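PDB 5OVS: BPH from Thiobacillus denitrificans, which assembles into a proteasome-like double ring of fourteen subunits and probably degrades proteins in its inner cavity. Local coordinates for the interface of chains A and B and the interface of chains A and C. Residues are numbered along the deposited sequence; one frame, centred on the assembly and turned at random. Chains: chain A/B/C, BPH.

Contact 1: the interface of chains A and B. Residues chain A 142-143, 145-147, 150-151, 165, 169, 173; chain B 142-143, 145-147, 149-150, 165, 169, 173.
A two-fold symmetric, apolar helix-to-helix interface joins chain A to chain B; in a double-ring particle such a contact would pair subunits of opposite rings and help hold the halves together. It illustrates how small residues let two helices come close. The two copies of helix 141-151 run side by side in roughly the same direction along the two-fold axis, inclined at a shallow angle. At the middle of the patch A:Ala147 CA and B:Ala147 CA lie 3.8 Å apart, the glycine at position 146 on each chain letting the backbones approach.

At one end the prolines meet. A:Pro142 CB and B:Pro142 CB press together at 3.5 Å, tighter than usual packing, and each proline also lies against a tyrosine of the other chain. A:Pro142 CB sits over the centre of the B:Tyr143 ring, 3.9 Å from its centroid, whereas B:Pro142 CB lies above the A:Tyr143 face displaced toward the rim. Both tyrosines turn CG anti to the carbonyl carbon (chi1 -58° in A:Tyr143), which lays the rings flat against the partner prolines.

Flanking this, B:Leu145 CB stands 4.0 Å above the centre of the A:Phe173 ring, while B:Tyr149 CB approaches the rim of that ring in its plane, 3.8 Å from A:Phe173 CE2. B:Tyr149, with CG anti to the backbone N (chi1 175°), points its ring past A:Ala169; A:Ala169 CB lies 3.7 Å from B:Tyr149 CD2. Farther along, A:Leu165 CD2 caps B:Ala150 CB at 3.7 Å. Nitrogen and oxygen atoms make no bonds across, so in this patch shape and packing do the work.

Helix 141-151 supplies the paired core and helix 159-173 the flanking groups; both belong to a helical layer of the Ntn-hydrolase sandwich typical of proteasome subunits.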
ATOM      1  N   PRO A 142      15.692  10.025 -29.706  1.00 36.65           N
ATOM      2  CA  PRO A 142      15.156   9.174 -30.775  1.00 36.62           C
ATOM      3  C   PRO A 142      14.871   9.911 -32.087  1.00 36.44           C
ATOM      4  O   PRO A 142      15.151   9.384 -33.171  1.00 36.84           O
ATOM      5  CB  PRO A 142      13.845   8.639 -30.197  1.00 36.38           C
ATOM      6  CG  PRO A 142      13.628   9.336 -28.907  1.00 36.50           C
ATOM      7  CD  PRO A 142      14.943   9.871 -28.449  1.00 36.55           C
ATOM      8  N   TYR A 143      14.319  11.116 -31.980  1.00 35.06           N
ATOM      9  CA  TYR A 143      14.014  11.928 -33.152  1.00 33.80           C
ATOM     10  C   TYR A 143      15.307  12.293 -33.863  1.00 33.77           C
ATOM     11  O   TYR A 143      15.425  12.130 -35.088  1.00 34.03           O
ATOM     12  CB  TYR A 143      13.274  13.205 -32.753  1.00 33.55           C
ATOM     13  CG  TYR A 143      11.986  12.958 -32.021  1.00 33.17           C
ATOM     14  CD1 TYR A 143      10.784  12.798 -32.720  1.00 33.14           C
ATOM     15  CD2 TYR A 143      11.958  12.878 -30.634  1.00 32.42           C
ATOM     16  CE1 TYR A 143       9.595  12.558 -32.053  1.00 33.14           C
ATOM     17  CE2 TYR A 143      10.769  12.639 -29.963  1.00 32.83           C
ATOM     18  CZ  TYR A 143       9.593  12.479 -30.675  1.00 32.93           C
ATOM     19  OH  TYR A 143       8.419  12.235 -30.012  1.00 32.27           O
ATOM     20  N   LEU A 145      18.276  10.806 -33.679  1.00 32.11           N
ATOM     21  CA  LEU A 145      18.916   9.616 -34.263  1.00 32.70           C
ATOM     22  C   LEU A 145      18.329   9.223 -35.628  1.00 32.88           C
ATOM     23  O   LEU A 145      19.070   9.010 -36.577  1.00 32.78           O
ATOM     24  CB  LEU A 145      18.864   8.446 -33.283  1.00 32.38           C
ATOM     25  CG  LEU A 145      19.732   8.653 -32.039  1.00 32.02           C
ATOM     26  CD1 LEU A 145      19.437   7.577 -30.995  1.00 32.28           C
ATOM     27  CD2 LEU A 145      21.216   8.665 -32.405  1.00 32.38           C
ATOM     28  N   GLY A 146      17.000   9.168 -35.720  1.00 33.45           N
ATOM     29  CA  GLY A 146      16.316   8.952 -36.987  1.00 33.17           C
ATOM     30  C   GLY A 146      16.751   9.909 -38.085  1.00 33.79           C
ATOM     31  O   GLY A 146      17.128   9.484 -39.180  1.00 33.93           O
ATOM     32  N   ALA A 147      16.690  11.205 -37.797  1.00 34.31           N
ATOM     33  CA  ALA A 147      17.081  12.238 -38.761  1.00 35.34           C
ATOM     34  C   ALA A 147      18.574  12.167 -39.132  1.00 36.91           C
ATOM     35  O   ALA A 147      18.927  12.274 -40.319  1.00 38.22           O
ATOM     36  CB  ALA A 147      16.732  13.621 -38.236  1.00 34.44           C
ATOM     37  N   ALA A 150      19.231   9.344 -41.408  1.00 41.37           N
ATOM     38  CA  ALA A 150      18.738   9.602 -42.744  1.00 42.57           C
ATOM     39  C   ALA A 150      19.709  10.483 -43.523  1.00 42.68           C
ATOM     40  O   ALA A 150      19.939  10.274 -44.703  1.00 43.12           O
ATOM     41  CB  ALA A 150      17.358  10.242 -42.677  1.00 42.41           C
ATOM     42  N   ALA A 151      20.300  11.452 -42.851  1.00 43.64           N
ATOM     43  CA  ALA A 151      21.076  12.461 -43.537  1.00 45.02           C
ATOM     44  C   ALA A 151      22.585  12.323 -43.306  1.00 46.55           C
ATOM     45  O   ALA A 151      23.368  13.163 -43.785  1.00 47.57           O
ATOM     46  CB  ALA A 151      20.592  13.834 -43.106  1.00 44.94           C
ATOM     47  N   LEU A 165      20.570  19.264 -37.801  1.00 39.86           N
ATOM     48  CA  LEU A 165      19.388  18.639 -38.367  1.00 40.22           C
ATOM     49  C   LEU A 165      18.727  17.685 -37.365  1.00 39.23           C
ATOM     50  O   LEU A 165      17.503  17.555 -37.349  1.00 40.89           O
ATOM     51  CB  LEU A 165      19.737  17.898 -39.664  1.00 40.56           C
ATOM     52  CG  LEU A 165      18.553  17.252 -40.394  1.00 41.72           C
ATOM     53  CD1 LEU A 165      17.564  18.321 -40.860  1.00 41.96           C
ATOM     54  CD2 LEU A 165      19.028  16.402 -41.561  1.00 41.76           C
ATOM     55  N   ALA A 169      14.811  18.080 -35.846  1.00 37.44           N
ATOM     56  CA  ALA A 169      13.817  17.023 -35.892  1.00 36.95           C
ATOM     57  C   ALA A 169      13.155  16.806 -34.548  1.00 36.98           C
ATOM     58  O   ALA A 169      11.947  16.586 -34.471  1.00 38.10           O
ATOM     59  CB  ALA A 169      14.459  15.732 -36.356  1.00 37.66           C
ATOM     60  N   PHE A 173       8.982  17.817 -33.301  1.00 33.64           N
ATOM     61  CA  PHE A 173       8.021  16.809 -32.860  1.00 33.94           C
ATOM     62  C   PHE A 173       7.827  16.676 -31.361  1.00 34.60           C
ATOM     63  O   PHE A 173       6.823  16.112 -30.926  1.00 33.97           O
ATOM     64  CB  PHE A 173       8.426  15.456 -33.429  1.00 33.71           C
ATOM     65  CG  PHE A 173       8.272  15.379 -34.909  1.00 33.32           C
ATOM     66  CD1 PHE A 173       7.014  15.455 -35.479  1.00 33.68           C
ATOM     67  CD2 PHE A 173       9.370  15.270 -35.730  1.00 33.47           C
ATOM     68  CE1 PHE A 173       6.856  15.403 -36.851  1.00 34.00           C
ATOM     69  CE2 PHE A 173       9.221  15.217 -37.104  1.00 33.54           C
ATOM     70  CZ  PHE A 173       7.963  15.286 -37.664  1.00 33.73           C
TER
ATOM     71  N   PRO B 142       9.157   7.641 -32.924  1.00 35.02           N
ATOM     72  CA  PRO B 142      10.050   8.811 -32.794  1.00 35.76           C
ATOM     73  C   PRO B 142      11.226   8.796 -33.792  1.00 35.65           C
ATOM     74  O   PRO B 142      11.552   9.818 -34.420  1.00 36.19           O
ATOM     75  CB  PRO B 142      10.561   8.699 -31.359  1.00 36.36           C
ATOM     76  CG  PRO B 142       9.493   7.961 -30.632  1.00 36.07           C
ATOM     77  CD  PRO B 142       8.862   7.022 -31.621  1.00 35.38           C
ATOM     78  N   TYR B 143      11.822   7.625 -33.947  1.00 34.42           N
ATOM     79  CA  TYR B 143      12.944   7.419 -34.860  1.00 34.14           C
ATOM     80  C   TYR B 143      12.511   7.654 -36.303  1.00 33.44           C
ATOM     81  O   TYR B 143      13.214   8.283 -37.090  1.00 33.05           O
ATOM     82  CB  TYR B 143      13.472   5.983 -34.732  1.00 34.00           C
ATOM     83  CG  TYR B 143      13.866   5.589 -33.335  1.00 33.28           C
ATOM     84  CD1 TYR B 143      12.944   5.070 -32.461  1.00 33.34           C
ATOM     85  CD2 TYR B 143      15.165   5.732 -32.896  1.00 33.27           C
ATOM     86  CE1 TYR B 143      13.301   4.722 -31.170  1.00 34.00           C
ATOM     87  CE2 TYR B 143      15.527   5.377 -31.616  1.00 33.25           C
ATOM     88  CZ  TYR B 143      14.590   4.875 -30.758  1.00 32.86           C
ATOM     89  OH  TYR B 143      14.921   4.516 -29.480  1.00 32.09           O
ATOM     90  N   LEU B 145       9.818   9.313 -37.444  1.00 32.39           N
ATOM     91  CA  LEU B 145       9.431  10.699 -37.680  1.00 31.49           C
ATOM     92  C   LEU B 145      10.697  11.519 -37.896  1.00 31.18           C
ATOM     93  O   LEU B 145      10.762  12.326 -38.828  1.00 30.85           O
ATOM     94  CB  LEU B 145       8.610  11.261 -36.514  1.00 31.06           C
ATOM     95  CG  LEU B 145       7.184  10.740 -36.259  1.00 31.71           C
ATOM     96  CD1 LEU B 145       6.661  11.330 -34.957  1.00 31.80           C
ATOM     97  CD2 LEU B 145       6.204  11.037 -37.390  1.00 31.29           C
ATOM     98  N   GLY B 146      11.699  11.303 -37.041  1.00 30.76           N
ATOM     99  CA  GLY B 146      13.000  11.943 -37.209  1.00 30.18           C
ATOM    100  C   GLY B 146      13.551  11.754 -38.611  1.00 30.26           C
ATOM    101  O   GLY B 146      13.782  12.719 -39.354  1.00 29.44           O
ATOM    102  N   ALA B 147      13.745  10.492 -38.975  1.00 30.78           N
ATOM    103  CA  ALA B 147      14.262  10.138 -40.290  1.00 32.01           C
ATOM    104  C   ALA B 147      13.479  10.794 -41.424  1.00 33.50           C
ATOM    105  O   ALA B 147      14.062  11.480 -42.265  1.00 35.05           O
ATOM    106  CB  ALA B 147      14.250   8.632 -40.446  1.00 32.19           C
ATOM    107  N   TYR B 149      11.273  13.287 -41.426  1.00 34.79           N
ATOM    108  CA  TYR B 149      11.497  14.741 -41.425  1.00 36.02           C
ATOM    109  C   TYR B 149      12.731  15.157 -42.252  1.00 37.35           C
ATOM    110  O   TYR B 149      12.695  16.150 -42.977  1.00 37.43           O
ATOM    111  CB  TYR B 149      11.675  15.221 -39.986  1.00 35.64           C
ATOM    112  CG  TYR B 149      12.042  16.676 -39.831  1.00 35.20           C
ATOM    113  CD1 TYR B 149      11.064  17.665 -39.889  1.00 35.54           C
ATOM    114  CD2 TYR B 149      13.352  17.057 -39.592  1.00 35.02           C
ATOM    115  CE1 TYR B 149      11.388  19.001 -39.741  1.00 35.67           C
ATOM    116  CE2 TYR B 149      13.684  18.392 -39.446  1.00 35.31           C
ATOM    117  CZ  TYR B 149      12.701  19.358 -39.523  1.00 35.34           C
ATOM    118  OH  TYR B 149      13.014  20.687 -39.384  1.00 35.74           O
ATOM    119  N   ALA B 150      13.817  14.403 -42.118  1.00 38.08           N
ATOM    120  CA  ALA B 150      15.073  14.745 -42.770  1.00 39.09           C
ATOM    121  C   ALA B 150      15.117  14.336 -44.239  1.00 40.12           C
ATOM    122  O   ALA B 150      16.034  14.722 -44.943  1.00 40.67           O
ATOM    123  CB  ALA B 150      16.232  14.103 -42.031  1.00 38.89           C
ATOM    124  N   LEU B 165      12.288   4.365 -45.348  1.00 38.18           N
ATOM    125  CA  LEU B 165      13.404   4.920 -44.578  1.00 37.89           C
ATOM    126  C   LEU B 165      13.004   5.140 -43.120  1.00 38.08           C
ATOM    127  O   LEU B 165      13.852   5.086 -42.212  1.00 36.90           O
ATOM    128  CB  LEU B 165      13.840   6.245 -45.176  1.00 37.64           C
ATOM    129  CG  LEU B 165      15.096   6.880 -44.591  1.00 38.28           C
ATOM    130  CD1 LEU B 165      16.311   5.975 -44.772  1.00 38.45           C
ATOM    131  CD2 LEU B 165      15.310   8.218 -45.276  1.00 38.80           C
ATOM    132  N   ALA B 169      15.031   3.379 -39.905  1.00 34.76           N
ATOM    133  CA  ALA B 169      15.511   4.155 -38.776  1.00 33.32           C
ATOM    134  C   ALA B 169      15.128   3.558 -37.439  1.00 33.59           C
ATOM    135  O   ALA B 169      15.978   3.433 -36.550  1.00 33.99           O
ATOM    136  CB  ALA B 169      14.990   5.571 -38.874  1.00 33.05           C
ATOM    137  N   PHE B 173      17.723   1.453 -34.355  1.00 40.77           N
ATOM    138  CA  PHE B 173      17.954   1.888 -32.979  1.00 39.78           C
ATOM    139  C   PHE B 173      17.036   1.322 -31.896  1.00 38.00           C
ATOM    140  O   PHE B 173      17.350   1.476 -30.720  1.00 37.23           O
ATOM    141  CB  PHE B 173      17.929   3.416 -32.926  1.00 40.34           C
ATOM    142  CG  PHE B 173      19.009   4.058 -33.741  1.00 41.46           C
ATOM    143  CD1 PHE B 173      20.340   3.954 -33.351  1.00 42.64           C
ATOM    144  CD2 PHE B 173      18.703   4.751 -34.903  1.00 41.99           C
ATOM    145  CE1 PHE B 173      21.347   4.536 -34.099  1.00 43.01           C
ATOM    146  CE2 PHE B 173      19.705   5.340 -35.655  1.00 43.64           C
ATOM    147  CZ  PHE B 173      21.028   5.233 -35.251  1.00 43.36           C
TER

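Contact 2: the interface of chains A and C. Residues chain A 110, 129, 135-137, 141; chain C 20, 22, 27.
Chains A and C meet here through unlike surfaces, as expected of neighbours within one ring: a tryptophan and a glutamate of chain C enter an aromatic, polar patch of chain A. The site shows how aromatic packing and a carboxylate network can share one joint.

C:Trp22, the most buried residue here, extends with CG anti to the backbone N (chi1 -177°). The CD1-CE1 edge of A:Tyr137 points onto one face of its indole, CE1 3.9 Å above the plane and toward the rim; the ring planes are 70° apart, and A:Tyr137 CD1 lies 3.6 Å from C:Trp22 CH2. A:Tyr137 is flanked on one face by A:Tyr135 and on the other by A:Asp110 CB. The hydroxyl OG of A:Ser141 lies at the indole edge, in its plane, and bonds to A:Ala136 O. C:Trp22 NE1 is bonded at 2.9 Å to water 1, which also binds the A:Asp110 carboxylate.

C:Glu27 runs extended beyond CG and crosses A:Tyr135 at about a right angle. Its OE2 accepts a hydrogen bond from the phenol OH of A:Tyr135 at 3.0 Å and also pairs with water 2 at 2.5 Å. Water 2 joins A:Tyr137 OH and lies over a face of C:Trp22. The amide NE2 of A:Gln129 donates to C:Glu27 OE1 at 3.2 Å, staying near the amide plane but meeting the acceptor from above the carboxylate plane. A:Gln129 OE1 lies 3.4 Å from C:Glu27 OE1, an unfavourable approach of two acceptors that the donors of A:Tyr135 and A:Gln129 would probably offset. An alanine here would remove the carboxylate and probably loosen the joint by leaving A:Gln129 and A:Tyr135 without this shared partner.

Chain A contributes strands 128-131 and 134-137, the loop at A:Asp110 and the start of helix 141-151. Strands 20-22 and 25-27 of chain C probably border the substrate cleft near its N-terminal threonine, so chain A would help wall it.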
ATOM      1  N   ASP A 110      22.727  13.261 -18.682  1.00 41.13           N
ATOM      2  CA  ASP A 110      23.410  12.615 -19.795  1.00 40.90           C
ATOM      3  C   ASP A 110      24.156  13.704 -20.525  1.00 39.15           C
ATOM      4  O   ASP A 110      23.545  14.711 -20.907  1.00 36.82           O
ATOM      5  CB  ASP A 110      22.425  11.986 -20.776  1.00 42.11           C
ATOM      6  CG  ASP A 110      21.633  10.864 -20.179  1.00 43.26           C
ATOM      7  OD1 ASP A 110      22.166  10.123 -19.337  1.00 43.72           O
ATOM      8  OD2 ASP A 110      20.460  10.712 -20.576  1.00 48.55           O
ATOM      9  N   GLN A 129      31.109   6.317 -23.304  1.00 40.84           N
ATOM     10  CA  GLN A 129      31.212   5.668 -24.608  1.00 41.64           C
ATOM     11  C   GLN A 129      31.909   6.572 -25.621  1.00 41.83           C
ATOM     12  O   GLN A 129      31.783   7.791 -25.558  1.00 41.90           O
ATOM     13  CB  GLN A 129      29.819   5.246 -25.096  1.00 41.90           C
ATOM     14  CG  GLN A 129      29.229   4.103 -24.276  1.00 42.21           C
ATOM     15  CD  GLN A 129      27.806   3.722 -24.669  1.00 42.58           C
ATOM     16  OE1 GLN A 129      26.970   4.582 -24.937  1.00 41.78           O
ATOM     17  NE2 GLN A 129      27.523   2.420 -24.679  1.00 42.83           N
ATOM     18  N   TYR A 135      25.686  10.382 -32.139  1.00 40.39           N
ATOM     19  CA  TYR A 135      24.698   9.959 -31.150  1.00 39.79           C
ATOM     20  C   TYR A 135      23.938  11.156 -30.578  1.00 39.12           C
ATOM     21  O   TYR A 135      24.303  12.300 -30.837  1.00 39.13           O
ATOM     22  CB  TYR A 135      25.334   9.135 -30.026  1.00 39.87           C
ATOM     23  CG  TYR A 135      24.359   8.155 -29.396  1.00 39.59           C
ATOM     24  CD1 TYR A 135      23.805   7.122 -30.143  1.00 39.96           C
ATOM     25  CD2 TYR A 135      23.977   8.274 -28.065  1.00 39.59           C
ATOM     26  CE1 TYR A 135      22.911   6.226 -29.580  1.00 39.80           C
ATOM     27  CE2 TYR A 135      23.080   7.384 -27.495  1.00 39.80           C
ATOM     28  CZ  TYR A 135      22.553   6.363 -28.257  1.00 39.88           C
ATOM     29  OH  TYR A 135      21.664   5.484 -27.697  1.00 40.32           O
ATOM     30  N   ALA A 136      22.866  10.872 -29.834  1.00 37.65           N
ATOM     31  CA  ALA A 136      22.061  11.892 -29.195  1.00 36.72           C
ATOM     32  C   ALA A 136      21.578  11.480 -27.801  1.00 35.96           C
ATOM     33  O   ALA A 136      21.292  10.302 -27.538  1.00 34.62           O
ATOM     34  CB  ALA A 136      20.866  12.221 -30.079  1.00 37.35           C
ATOM     35  N   TYR A 137      21.489  12.478 -26.920  1.00 35.60           N
ATOM     36  CA  TYR A 137      20.941  12.304 -25.571  1.00 35.01           C
ATOM     37  C   TYR A 137      19.811  13.306 -25.328  1.00 34.40           C
ATOM     38  O   TYR A 137      19.599  14.234 -26.129  1.00 35.44           O
ATOM     39  CB  TYR A 137      22.032  12.493 -24.505  1.00 34.46           C
ATOM     40  CG  TYR A 137      22.879  11.262 -24.237  1.00 35.18           C
ATOM     41  CD1 TYR A 137      22.313   9.985 -24.218  1.00 36.08           C
ATOM     42  CD2 TYR A 137      24.237  11.377 -23.961  1.00 35.33           C
ATOM     43  CE1 TYR A 137      23.072   8.867 -23.962  1.00 36.25           C
ATOM     44  CE2 TYR A 137      25.008  10.259 -23.704  1.00 36.02           C
ATOM     45  CZ  TYR A 137      24.422   9.011 -23.713  1.00 36.46           C
ATOM     46  OH  TYR A 137      25.173   7.892 -23.466  1.00 37.42           O
ATOM     47  N   SER A 141      16.346  12.593 -28.159  1.00 35.59           N
ATOM     48  CA  SER A 141      17.304  11.678 -28.797  1.00 36.01           C
ATOM     49  C   SER A 141      16.773  10.787 -29.947  1.00 36.56           C
ATOM     50  O   SER A 141      17.348  10.781 -31.040  1.00 36.61           O
ATOM     51  CB  SER A 141      17.940  10.799 -27.712  1.00 36.49           C
ATOM     52  OG  SER A 141      18.485   9.612 -28.256  1.00 39.35           O
TER
ATOM     53  N   THR C  20      25.027  -2.909 -26.674  1.00 46.09           N
ATOM     54  CA  THR C  20      24.660  -2.225 -25.438  1.00 46.96           C
ATOM     55  C   THR C  20      23.243  -1.678 -25.571  1.00 47.33           C
ATOM     56  O   THR C  20      22.773  -1.389 -26.683  1.00 46.73           O
ATOM     57  CB  THR C  20      25.624  -1.076 -25.120  1.00 48.00           C
ATOM     58  OG1 THR C  20      26.971  -1.508 -25.347  1.00 49.15           O
ATOM     59  CG2 THR C  20      25.466  -0.624 -23.670  1.00 48.75           C
ATOM     60  N   TRP C  22      20.100   0.974 -23.882  1.00 49.45           N
ATOM     61  CA  TRP C  22      19.753   2.149 -23.106  1.00 49.87           C
ATOM     62  C   TRP C  22      18.241   2.227 -23.204  1.00 50.46           C
ATOM     63  O   TRP C  22      17.702   2.796 -24.146  1.00 49.97           O
ATOM     64  CB  TRP C  22      20.449   3.378 -23.700  1.00 52.52           C
ATOM     65  CG  TRP C  22      20.242   4.678 -22.969  1.00 54.47           C
ATOM     66  CD1 TRP C  22      20.461   4.928 -21.641  1.00 54.87           C
ATOM     67  CD2 TRP C  22      19.811   5.915 -23.545  1.00 56.05           C
ATOM     68  NE1 TRP C  22      20.169   6.240 -21.352  1.00 56.36           N
ATOM     69  CE2 TRP C  22      19.766   6.869 -22.502  1.00 57.56           C
ATOM     70  CE3 TRP C  22      19.445   6.309 -24.841  1.00 56.13           C
ATOM     71  CZ2 TRP C  22      19.369   8.199 -22.718  1.00 58.21           C
ATOM     72  CZ3 TRP C  22      19.052   7.634 -25.056  1.00 57.50           C
ATOM     73  CH2 TRP C  22      19.016   8.560 -23.998  1.00 57.89           C
ATOM     74  N   GLU C  27      22.357   0.358 -28.830  1.00 51.93           N
ATOM     75  CA  GLU C  27      23.615   1.004 -29.163  1.00 52.67           C
ATOM     76  C   GLU C  27      24.555  -0.104 -29.646  1.00 51.72           C
ATOM     77  O   GLU C  27      25.229  -0.744 -28.832  1.00 50.46           O
ATOM     78  CB  GLU C  27      24.199   1.706 -27.928  1.00 54.74           C
ATOM     79  CG  GLU C  27      23.277   2.737 -27.277  1.00 56.41           C
ATOM     80  CD  GLU C  27      23.783   3.241 -25.924  1.00 57.73           C
ATOM     81  OE1 GLU C  27      24.340   2.445 -25.141  1.00 57.96           O
ATOM     82  OE2 GLU C  27      23.614   4.441 -25.629  1.00 59.30           O
TER
HETATM   83  O   HOH W   1      21.180   7.791 -19.166  1.00 45.23           O
HETATM   84  O   HOH W   2      23.278   5.524 -23.439  1.00 47.47           O

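The C-alpha centres of contacts 1 and 2 lie about 14 Å apart, and helix 141-151 of chain A connects them: A:Ser141 at its start belongs to contact 2, while A:Pro142, the next residue, opens contact 1. Strand 134-137, used in contact 2, leads toward this helix. One subunit thus offers a symmetric, largely apolar surface to one neighbour and a polar, water-containing surface to another. In the fourteen-subunit assembly, contact 1 probably joins the two rings and contact 2 closes each ring, so a shift of the shared helix start could plausibly be felt at both joints.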